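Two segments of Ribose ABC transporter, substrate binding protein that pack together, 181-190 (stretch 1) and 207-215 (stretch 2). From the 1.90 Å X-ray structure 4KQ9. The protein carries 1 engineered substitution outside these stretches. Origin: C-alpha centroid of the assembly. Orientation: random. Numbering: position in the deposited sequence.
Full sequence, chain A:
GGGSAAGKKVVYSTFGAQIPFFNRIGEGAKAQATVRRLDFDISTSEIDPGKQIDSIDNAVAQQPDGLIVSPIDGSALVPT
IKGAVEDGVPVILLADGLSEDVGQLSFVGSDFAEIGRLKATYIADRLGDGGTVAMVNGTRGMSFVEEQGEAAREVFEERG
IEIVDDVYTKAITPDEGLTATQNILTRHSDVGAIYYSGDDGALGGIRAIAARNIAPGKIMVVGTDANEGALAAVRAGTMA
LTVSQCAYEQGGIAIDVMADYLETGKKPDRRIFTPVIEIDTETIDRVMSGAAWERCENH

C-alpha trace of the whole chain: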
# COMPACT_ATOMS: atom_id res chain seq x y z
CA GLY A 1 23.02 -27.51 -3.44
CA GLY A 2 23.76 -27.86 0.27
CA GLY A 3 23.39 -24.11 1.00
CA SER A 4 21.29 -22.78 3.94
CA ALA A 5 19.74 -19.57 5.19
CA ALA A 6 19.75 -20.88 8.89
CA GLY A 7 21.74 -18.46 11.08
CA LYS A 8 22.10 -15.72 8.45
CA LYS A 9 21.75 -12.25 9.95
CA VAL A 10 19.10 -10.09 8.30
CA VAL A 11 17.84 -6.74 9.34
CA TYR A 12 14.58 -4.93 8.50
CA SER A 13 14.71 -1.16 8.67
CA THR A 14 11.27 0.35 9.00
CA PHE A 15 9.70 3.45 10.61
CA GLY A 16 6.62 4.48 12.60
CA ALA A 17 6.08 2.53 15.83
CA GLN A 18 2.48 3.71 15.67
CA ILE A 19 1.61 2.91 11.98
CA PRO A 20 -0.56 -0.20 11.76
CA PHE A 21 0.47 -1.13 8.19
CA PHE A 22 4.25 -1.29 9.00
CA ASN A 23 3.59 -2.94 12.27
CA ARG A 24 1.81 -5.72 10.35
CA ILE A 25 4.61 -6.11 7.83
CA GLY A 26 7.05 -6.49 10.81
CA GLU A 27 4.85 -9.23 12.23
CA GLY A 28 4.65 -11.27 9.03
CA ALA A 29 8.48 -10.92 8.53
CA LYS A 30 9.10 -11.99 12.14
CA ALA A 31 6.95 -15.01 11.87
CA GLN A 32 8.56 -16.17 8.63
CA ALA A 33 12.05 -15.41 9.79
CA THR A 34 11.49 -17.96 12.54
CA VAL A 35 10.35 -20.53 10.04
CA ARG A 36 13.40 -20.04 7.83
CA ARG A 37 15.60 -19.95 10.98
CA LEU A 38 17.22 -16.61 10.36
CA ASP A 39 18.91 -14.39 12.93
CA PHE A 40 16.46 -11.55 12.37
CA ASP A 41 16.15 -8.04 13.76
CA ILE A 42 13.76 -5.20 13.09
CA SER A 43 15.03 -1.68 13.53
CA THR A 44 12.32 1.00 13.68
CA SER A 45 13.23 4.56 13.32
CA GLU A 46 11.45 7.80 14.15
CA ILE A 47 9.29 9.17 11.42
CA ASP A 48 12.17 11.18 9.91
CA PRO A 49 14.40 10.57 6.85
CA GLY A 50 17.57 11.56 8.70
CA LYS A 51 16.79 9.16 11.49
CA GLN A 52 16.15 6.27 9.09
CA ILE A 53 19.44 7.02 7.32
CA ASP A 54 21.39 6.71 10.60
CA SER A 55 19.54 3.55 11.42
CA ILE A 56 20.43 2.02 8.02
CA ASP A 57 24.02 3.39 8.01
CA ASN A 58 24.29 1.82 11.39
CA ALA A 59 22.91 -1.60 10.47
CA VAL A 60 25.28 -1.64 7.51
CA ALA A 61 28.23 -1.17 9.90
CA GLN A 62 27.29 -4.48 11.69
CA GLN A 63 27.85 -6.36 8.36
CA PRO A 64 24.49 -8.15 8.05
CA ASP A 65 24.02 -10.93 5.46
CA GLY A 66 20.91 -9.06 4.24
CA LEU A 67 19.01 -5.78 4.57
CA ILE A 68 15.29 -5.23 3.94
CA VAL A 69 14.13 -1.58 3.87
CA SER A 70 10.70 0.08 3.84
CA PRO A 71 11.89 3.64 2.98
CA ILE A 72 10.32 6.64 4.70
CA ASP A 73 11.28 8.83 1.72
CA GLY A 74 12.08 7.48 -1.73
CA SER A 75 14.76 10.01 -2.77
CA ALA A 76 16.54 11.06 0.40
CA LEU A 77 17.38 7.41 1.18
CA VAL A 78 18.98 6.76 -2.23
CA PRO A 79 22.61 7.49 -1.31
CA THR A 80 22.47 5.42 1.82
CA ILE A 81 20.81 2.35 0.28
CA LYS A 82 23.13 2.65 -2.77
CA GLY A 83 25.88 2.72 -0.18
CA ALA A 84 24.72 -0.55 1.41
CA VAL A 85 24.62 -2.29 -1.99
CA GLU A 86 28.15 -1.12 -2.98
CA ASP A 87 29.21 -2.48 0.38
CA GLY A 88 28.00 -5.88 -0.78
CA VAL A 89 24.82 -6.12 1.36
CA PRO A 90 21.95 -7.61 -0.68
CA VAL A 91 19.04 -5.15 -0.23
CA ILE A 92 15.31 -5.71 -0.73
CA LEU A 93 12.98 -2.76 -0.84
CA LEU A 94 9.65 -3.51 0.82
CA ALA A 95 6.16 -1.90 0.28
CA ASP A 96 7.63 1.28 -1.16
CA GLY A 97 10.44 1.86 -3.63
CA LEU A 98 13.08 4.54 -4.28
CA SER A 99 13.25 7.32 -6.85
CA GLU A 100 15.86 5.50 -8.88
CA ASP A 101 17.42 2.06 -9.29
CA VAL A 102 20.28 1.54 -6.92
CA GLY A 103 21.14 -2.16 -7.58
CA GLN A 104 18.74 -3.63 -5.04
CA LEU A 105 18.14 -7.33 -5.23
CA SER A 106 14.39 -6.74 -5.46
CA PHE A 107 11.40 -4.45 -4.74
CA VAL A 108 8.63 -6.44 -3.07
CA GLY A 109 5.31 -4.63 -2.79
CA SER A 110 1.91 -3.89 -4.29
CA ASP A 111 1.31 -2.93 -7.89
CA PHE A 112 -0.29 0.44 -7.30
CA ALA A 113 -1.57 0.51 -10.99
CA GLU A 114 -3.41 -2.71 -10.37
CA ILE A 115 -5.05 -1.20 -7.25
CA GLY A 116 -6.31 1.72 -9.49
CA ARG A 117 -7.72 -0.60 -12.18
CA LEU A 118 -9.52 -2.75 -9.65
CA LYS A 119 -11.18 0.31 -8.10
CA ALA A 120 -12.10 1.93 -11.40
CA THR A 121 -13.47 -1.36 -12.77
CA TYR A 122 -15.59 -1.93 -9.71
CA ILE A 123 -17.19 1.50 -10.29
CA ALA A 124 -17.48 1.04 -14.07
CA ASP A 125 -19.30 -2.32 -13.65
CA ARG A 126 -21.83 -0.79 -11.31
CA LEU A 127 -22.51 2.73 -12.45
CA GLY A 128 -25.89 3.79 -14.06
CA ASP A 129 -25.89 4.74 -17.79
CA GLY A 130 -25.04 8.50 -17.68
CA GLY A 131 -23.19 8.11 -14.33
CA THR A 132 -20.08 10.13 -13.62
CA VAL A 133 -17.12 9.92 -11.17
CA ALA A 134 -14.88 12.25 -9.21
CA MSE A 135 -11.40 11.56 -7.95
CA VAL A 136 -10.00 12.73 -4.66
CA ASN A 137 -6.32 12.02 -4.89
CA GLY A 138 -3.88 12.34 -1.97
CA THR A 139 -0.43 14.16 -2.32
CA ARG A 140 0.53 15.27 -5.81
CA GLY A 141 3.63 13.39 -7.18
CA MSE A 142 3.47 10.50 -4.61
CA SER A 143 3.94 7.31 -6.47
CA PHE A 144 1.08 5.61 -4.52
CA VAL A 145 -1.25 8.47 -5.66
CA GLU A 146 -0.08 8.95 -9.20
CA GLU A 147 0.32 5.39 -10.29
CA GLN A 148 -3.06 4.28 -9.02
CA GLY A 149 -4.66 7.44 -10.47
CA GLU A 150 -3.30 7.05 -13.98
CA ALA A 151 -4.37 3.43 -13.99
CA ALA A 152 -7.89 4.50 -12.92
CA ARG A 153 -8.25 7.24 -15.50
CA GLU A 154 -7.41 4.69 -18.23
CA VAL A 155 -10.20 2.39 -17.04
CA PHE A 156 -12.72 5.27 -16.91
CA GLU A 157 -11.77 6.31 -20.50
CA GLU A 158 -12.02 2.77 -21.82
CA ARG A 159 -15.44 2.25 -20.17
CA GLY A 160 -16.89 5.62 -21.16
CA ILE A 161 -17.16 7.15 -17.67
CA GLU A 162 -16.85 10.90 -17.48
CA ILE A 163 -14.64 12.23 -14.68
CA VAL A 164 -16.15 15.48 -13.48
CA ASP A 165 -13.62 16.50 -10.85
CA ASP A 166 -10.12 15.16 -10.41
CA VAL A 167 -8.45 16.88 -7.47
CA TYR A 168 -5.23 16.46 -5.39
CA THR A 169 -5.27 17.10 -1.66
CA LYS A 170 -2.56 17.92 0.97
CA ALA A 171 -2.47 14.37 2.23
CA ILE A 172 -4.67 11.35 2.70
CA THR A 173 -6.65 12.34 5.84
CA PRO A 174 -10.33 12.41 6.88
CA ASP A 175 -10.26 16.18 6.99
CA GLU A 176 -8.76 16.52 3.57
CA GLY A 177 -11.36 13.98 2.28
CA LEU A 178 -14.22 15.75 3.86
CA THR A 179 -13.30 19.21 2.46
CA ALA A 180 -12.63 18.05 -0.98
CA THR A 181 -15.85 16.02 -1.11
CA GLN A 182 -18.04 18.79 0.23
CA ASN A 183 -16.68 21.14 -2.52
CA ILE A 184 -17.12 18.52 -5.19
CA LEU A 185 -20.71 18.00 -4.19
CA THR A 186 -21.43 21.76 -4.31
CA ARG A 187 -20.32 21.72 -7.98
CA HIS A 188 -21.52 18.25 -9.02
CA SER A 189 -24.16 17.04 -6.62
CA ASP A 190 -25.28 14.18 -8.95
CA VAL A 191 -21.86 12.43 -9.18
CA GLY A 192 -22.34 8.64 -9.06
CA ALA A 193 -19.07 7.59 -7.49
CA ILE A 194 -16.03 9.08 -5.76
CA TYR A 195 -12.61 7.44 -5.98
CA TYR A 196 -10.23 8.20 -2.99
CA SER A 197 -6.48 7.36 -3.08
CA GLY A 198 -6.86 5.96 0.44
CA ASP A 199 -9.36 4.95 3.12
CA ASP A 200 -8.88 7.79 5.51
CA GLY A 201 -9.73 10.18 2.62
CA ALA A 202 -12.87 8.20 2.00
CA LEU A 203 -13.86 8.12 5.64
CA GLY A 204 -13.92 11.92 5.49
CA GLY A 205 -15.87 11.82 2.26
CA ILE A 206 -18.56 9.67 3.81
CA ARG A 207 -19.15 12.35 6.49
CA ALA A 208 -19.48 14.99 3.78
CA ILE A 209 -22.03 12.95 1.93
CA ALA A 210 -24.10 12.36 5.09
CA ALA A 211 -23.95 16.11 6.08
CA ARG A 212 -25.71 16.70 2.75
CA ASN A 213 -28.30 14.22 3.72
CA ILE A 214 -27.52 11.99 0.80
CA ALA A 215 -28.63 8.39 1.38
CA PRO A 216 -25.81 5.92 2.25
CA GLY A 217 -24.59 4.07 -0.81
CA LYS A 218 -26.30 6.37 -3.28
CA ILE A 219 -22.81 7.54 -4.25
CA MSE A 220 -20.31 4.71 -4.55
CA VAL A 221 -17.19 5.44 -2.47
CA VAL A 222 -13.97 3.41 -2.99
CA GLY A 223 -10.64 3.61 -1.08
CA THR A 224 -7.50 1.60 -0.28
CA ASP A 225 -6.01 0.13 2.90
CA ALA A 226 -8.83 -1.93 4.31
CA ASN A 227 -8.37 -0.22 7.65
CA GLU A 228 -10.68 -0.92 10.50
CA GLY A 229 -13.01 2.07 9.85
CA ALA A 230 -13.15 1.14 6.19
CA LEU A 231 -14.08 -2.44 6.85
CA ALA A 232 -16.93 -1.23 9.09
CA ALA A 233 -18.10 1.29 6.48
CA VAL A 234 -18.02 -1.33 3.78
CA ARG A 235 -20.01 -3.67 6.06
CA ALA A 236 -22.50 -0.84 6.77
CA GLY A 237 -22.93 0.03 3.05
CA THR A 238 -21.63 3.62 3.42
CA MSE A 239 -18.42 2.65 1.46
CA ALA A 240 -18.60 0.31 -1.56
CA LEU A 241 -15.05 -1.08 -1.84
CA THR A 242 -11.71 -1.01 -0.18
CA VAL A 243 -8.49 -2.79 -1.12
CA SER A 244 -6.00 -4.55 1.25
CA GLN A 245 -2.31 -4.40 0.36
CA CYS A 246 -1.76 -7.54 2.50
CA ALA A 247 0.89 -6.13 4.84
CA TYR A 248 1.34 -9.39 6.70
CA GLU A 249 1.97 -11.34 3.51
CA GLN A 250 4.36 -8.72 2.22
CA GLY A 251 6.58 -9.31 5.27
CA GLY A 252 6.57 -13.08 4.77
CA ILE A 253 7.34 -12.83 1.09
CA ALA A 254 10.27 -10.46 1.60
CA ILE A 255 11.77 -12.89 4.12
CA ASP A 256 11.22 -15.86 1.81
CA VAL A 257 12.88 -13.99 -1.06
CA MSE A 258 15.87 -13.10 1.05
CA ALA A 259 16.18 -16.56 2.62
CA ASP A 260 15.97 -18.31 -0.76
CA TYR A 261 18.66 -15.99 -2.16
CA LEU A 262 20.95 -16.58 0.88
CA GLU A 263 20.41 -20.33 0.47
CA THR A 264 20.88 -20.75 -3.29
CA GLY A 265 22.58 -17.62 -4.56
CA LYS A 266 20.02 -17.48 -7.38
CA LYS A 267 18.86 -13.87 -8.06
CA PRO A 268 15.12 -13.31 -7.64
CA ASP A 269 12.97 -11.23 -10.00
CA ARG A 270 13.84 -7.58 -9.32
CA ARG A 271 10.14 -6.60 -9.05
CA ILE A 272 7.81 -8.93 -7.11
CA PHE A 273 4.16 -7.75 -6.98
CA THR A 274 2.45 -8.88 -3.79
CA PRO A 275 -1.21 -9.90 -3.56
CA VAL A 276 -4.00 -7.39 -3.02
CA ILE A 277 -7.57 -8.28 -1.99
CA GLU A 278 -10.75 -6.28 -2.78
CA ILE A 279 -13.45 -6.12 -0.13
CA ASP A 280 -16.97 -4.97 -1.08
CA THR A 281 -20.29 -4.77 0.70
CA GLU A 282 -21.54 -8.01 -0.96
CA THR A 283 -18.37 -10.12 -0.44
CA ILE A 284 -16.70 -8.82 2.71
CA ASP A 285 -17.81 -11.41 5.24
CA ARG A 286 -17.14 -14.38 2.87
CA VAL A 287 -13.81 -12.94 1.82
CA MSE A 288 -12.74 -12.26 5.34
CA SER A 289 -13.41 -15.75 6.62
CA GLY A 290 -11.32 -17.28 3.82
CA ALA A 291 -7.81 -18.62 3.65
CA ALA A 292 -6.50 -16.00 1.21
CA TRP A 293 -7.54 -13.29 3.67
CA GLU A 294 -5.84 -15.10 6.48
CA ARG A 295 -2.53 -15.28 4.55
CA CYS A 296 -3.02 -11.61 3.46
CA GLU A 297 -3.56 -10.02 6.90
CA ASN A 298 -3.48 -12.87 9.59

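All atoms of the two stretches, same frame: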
# COMPACT_ATOMS: atom_id res chain seq x y z
N THR A 181 -14.55 16.59 -0.74
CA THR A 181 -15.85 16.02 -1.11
C THR A 181 -16.97 17.03 -0.97
O THR A 181 -17.85 17.11 -1.85
CB THR A 181 -16.15 14.73 -0.32
OG1 THR A 181 -15.06 13.80 -0.48
CG2 THR A 181 -17.51 14.11 -0.67
N GLN A 182 -16.96 17.82 0.11
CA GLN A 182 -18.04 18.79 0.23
C GLN A 182 -17.99 19.81 -0.92
O GLN A 182 -19.01 20.09 -1.48
CB GLN A 182 -18.14 19.42 1.62
CG GLN A 182 -16.89 19.94 2.23
CD GLN A 182 -17.14 20.66 3.58
OE1 GLN A 182 -17.90 20.23 4.48
NE2 GLN A 182 -16.50 21.79 3.71
N ASN A 183 -16.81 20.21 -1.37
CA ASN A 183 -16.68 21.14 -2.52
C ASN A 183 -17.10 20.50 -3.80
O ASN A 183 -17.82 21.14 -4.58
CB ASN A 183 -15.28 21.67 -2.63
CG ASN A 183 -14.93 22.58 -1.46
OD1 ASN A 183 -15.81 23.02 -0.73
ND2 ASN A 183 -13.67 22.85 -1.28
N ILE A 184 -16.67 19.25 -4.03
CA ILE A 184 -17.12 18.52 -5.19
C ILE A 184 -18.62 18.50 -5.27
O ILE A 184 -19.20 18.70 -6.32
CB ILE A 184 -16.54 17.06 -5.24
CG1 ILE A 184 -15.10 17.08 -5.66
CG2 ILE A 184 -17.35 16.18 -6.20
CD1 ILE A 184 -14.31 15.79 -5.30
N LEU A 185 -19.26 18.18 -4.17
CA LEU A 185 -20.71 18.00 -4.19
C LEU A 185 -21.41 19.35 -4.40
O LEU A 185 -22.53 19.36 -4.86
CB LEU A 185 -21.20 17.35 -2.90
CG LEU A 185 -20.75 15.87 -2.71
CD1 LEU A 185 -20.97 15.39 -1.29
CD2 LEU A 185 -21.47 14.98 -3.74
N THR A 186 -20.79 20.47 -4.05
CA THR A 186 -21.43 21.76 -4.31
C THR A 186 -21.47 22.06 -5.82
O THR A 186 -22.28 22.83 -6.27
CB THR A 186 -20.79 22.92 -3.58
OG1 THR A 186 -19.48 23.22 -4.13
CG2 THR A 186 -20.75 22.69 -2.03
N ARG A 187 -20.50 21.51 -6.55
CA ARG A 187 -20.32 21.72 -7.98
C ARG A 187 -21.00 20.60 -8.77
O ARG A 187 -21.49 20.84 -9.86
CB ARG A 187 -18.86 21.66 -8.35
CG ARG A 187 -17.92 22.58 -7.63
CD ARG A 187 -16.55 22.63 -8.29
NE ARG A 187 -15.69 21.52 -7.94
CZ ARG A 187 -14.78 21.53 -6.97
NH1 ARG A 187 -14.50 22.62 -6.22
NH2 ARG A 187 -14.10 20.42 -6.74
N HIS A 188 -20.97 19.37 -8.26
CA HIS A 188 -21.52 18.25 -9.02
C HIS A 188 -22.30 17.32 -8.13
O HIS A 188 -21.85 16.21 -7.79
CB HIS A 188 -20.40 17.46 -9.67
CG HIS A 188 -19.46 18.27 -10.49
ND1 HIS A 188 -19.76 18.71 -11.75
CD2 HIS A 188 -18.20 18.68 -10.23
CE1 HIS A 188 -18.74 19.40 -12.23
NE2 HIS A 188 -17.76 19.37 -11.33
N SER A 189 -23.44 17.78 -7.66
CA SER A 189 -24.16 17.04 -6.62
C SER A 189 -24.70 15.66 -7.05
O SER A 189 -25.02 14.85 -6.18
CB SER A 189 -25.32 17.89 -6.07
OG SER A 189 -26.13 18.24 -7.16
N ASP A 190 -24.77 15.42 -8.35
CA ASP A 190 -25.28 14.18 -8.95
C ASP A 190 -24.20 13.15 -9.32
O ASP A 190 -24.51 12.20 -10.02
CB ASP A 190 -26.04 14.55 -10.25
CG ASP A 190 -25.16 15.31 -11.24
OD1 ASP A 190 -24.06 15.83 -10.89
OD2 ASP A 190 -25.59 15.43 -12.41
N ARG A 207 -18.54 11.36 5.55
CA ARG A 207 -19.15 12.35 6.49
C ARG A 207 -19.70 13.53 5.73
O ARG A 207 -20.76 14.02 6.05
CB ARG A 207 -18.13 12.82 7.49
CG ARG A 207 -17.50 11.68 8.29
CD ARG A 207 -17.13 12.10 9.69
NE ARG A 207 -16.18 13.22 9.76
CZ ARG A 207 -14.85 13.12 9.91
NH1 ARG A 207 -14.23 11.94 10.00
NH2 ARG A 207 -14.13 14.23 9.98
N ALA A 208 -19.01 13.94 4.67
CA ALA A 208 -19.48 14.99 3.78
C ALA A 208 -20.73 14.64 3.07
O ALA A 208 -21.65 15.46 2.95
CB ALA A 208 -18.42 15.34 2.75
N ILE A 209 -20.82 13.40 2.60
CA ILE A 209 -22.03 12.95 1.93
C ILE A 209 -23.26 12.94 2.88
O ILE A 209 -24.38 13.33 2.50
CB ILE A 209 -21.77 11.57 1.28
CG1 ILE A 209 -20.83 11.72 0.06
CG2 ILE A 209 -23.06 10.95 0.83
CD1 ILE A 209 -20.13 10.44 -0.39
N ALA A 210 -23.04 12.50 4.09
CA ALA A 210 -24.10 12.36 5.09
C ALA A 210 -24.59 13.76 5.55
O ALA A 210 -25.80 13.97 5.61
CB ALA A 210 -23.59 11.58 6.28
N ALA A 211 -23.64 14.68 5.78
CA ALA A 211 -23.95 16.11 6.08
C ALA A 211 -24.84 16.74 5.03
O ALA A 211 -25.56 17.69 5.34
CB ALA A 211 -22.68 16.94 6.26
N ARG A 212 -24.82 16.21 3.80
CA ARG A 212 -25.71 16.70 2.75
C ARG A 212 -26.99 15.95 2.70
O ARG A 212 -27.80 16.11 1.78
CB ARG A 212 -25.05 16.60 1.39
CG ARG A 212 -24.02 17.67 1.19
CD ARG A 212 -23.55 17.71 -0.27
NE ARG A 212 -24.54 18.23 -1.23
CZ ARG A 212 -24.55 19.49 -1.70
NH1 ARG A 212 -23.70 20.39 -1.26
NH2 ARG A 212 -25.45 19.85 -2.59
N ASN A 213 -27.16 15.06 3.67
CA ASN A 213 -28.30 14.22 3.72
C ASN A 213 -28.54 13.37 2.53
O ASN A 213 -29.67 13.06 2.23
CB ASN A 213 -29.52 15.04 4.12
CG ASN A 213 -29.63 15.08 5.61
OD1 ASN A 213 -29.02 15.93 6.28
ND2 ASN A 213 -30.28 14.07 6.15
N ILE A 214 -27.44 12.95 1.89
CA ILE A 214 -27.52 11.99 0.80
C ILE A 214 -27.54 10.56 1.39
O ILE A 214 -26.80 10.24 2.33
CB ILE A 214 -26.32 12.14 -0.16
CG1 ILE A 214 -26.37 13.50 -0.87
CG2 ILE A 214 -26.32 11.05 -1.23
CD1 ILE A 214 -25.04 13.88 -1.48
N ALA A 215 -28.39 9.71 0.84
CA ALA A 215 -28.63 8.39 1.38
C ALA A 215 -27.36 7.52 1.24
O ALA A 215 -26.71 7.56 0.22
CB ALA A 215 -29.80 7.74 0.66
O HOH W 1 -21.32 19.82 0.26

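Two helical segments meet here at a 45° angle between their N-to-C directions, with their axes 9.2 Å apart at the closest approach. No direct hydrogen bond passes between them; the contact, which buries 353 Å² counting both sides, rests on apolar packing, the aliphatic part of one arginine and a single bridging water.

The apolar packing begins where the backbones come nearest, with the CA atoms of Gln-182 and Ala-208 5.4 Å apart. Ala-208 points its CB toward the other helix, and its small methyl suits so close an approach: CB of Ala-208 lies 3.7 Å from CG2 of Thr-181 and 3.9 Å from the backbone N of Gln-182. Thr-181, buried and in the m rotamer, serves two environments. CG2 of Thr-181 faces stretch 2, also reaching to 4.2 Å from CG1 of Ile-209, while its hydroxyl is satisfied by a hydrogen bond elsewhere in the structure.

One turn further on, Leu-185 is the hub of the contact. It is buried, points toward stretch 2, and its branched end meets two isoleucines: CD1 of Leu-185 lies 3.9 Å from CG1 of Ile-209 and 4.3 Å from CD1 of Ile-214. Ile-214 lies beyond the helix, yet the chain turns back there. Asn-213 has positive phi, and the bonds from Ile-214 N to Ile-209 O (3.1 Å) and from Asn-213 N to Ala-210 O (2.6 Å) close a Schellman motif. After this turn, the CA-to-CB bond of Ile-214 points toward stretch 1, and its side chain extends the apolar surface.

Arg-212 packs against Leu-185 and, with 82 Å² covered, gives up more area to the contact than any other residue. Its CD methylene acts as hydrophobic surface, CD of Arg-212 packing 3.5 Å from CB of Leu-185. The carbonyl O of Leu-185 lies over one face of the guanidinium. Thr-186 and Ser-189 approach it obliquely, with Thr-186 CG2 3.8 Å from Arg-212 NH1 and Ser-189 CB 4.0 Å from Arg-212 NH2. These are van der Waals contacts. The Thr-186 hydroxyl turns back to its own helix, OG1 of Thr-186 donating to Asn-183 O at 2.7 Å, and leaves the methyl free to meet the arginine.

The polar link between the stretches is made through water 1, which accepts from Arg-212 NH1 and donates to Gln-182 O, both at 2.9 Å. A long, flexible arginine suits this position because it can lie along the leucine and still deliver a donor to the water.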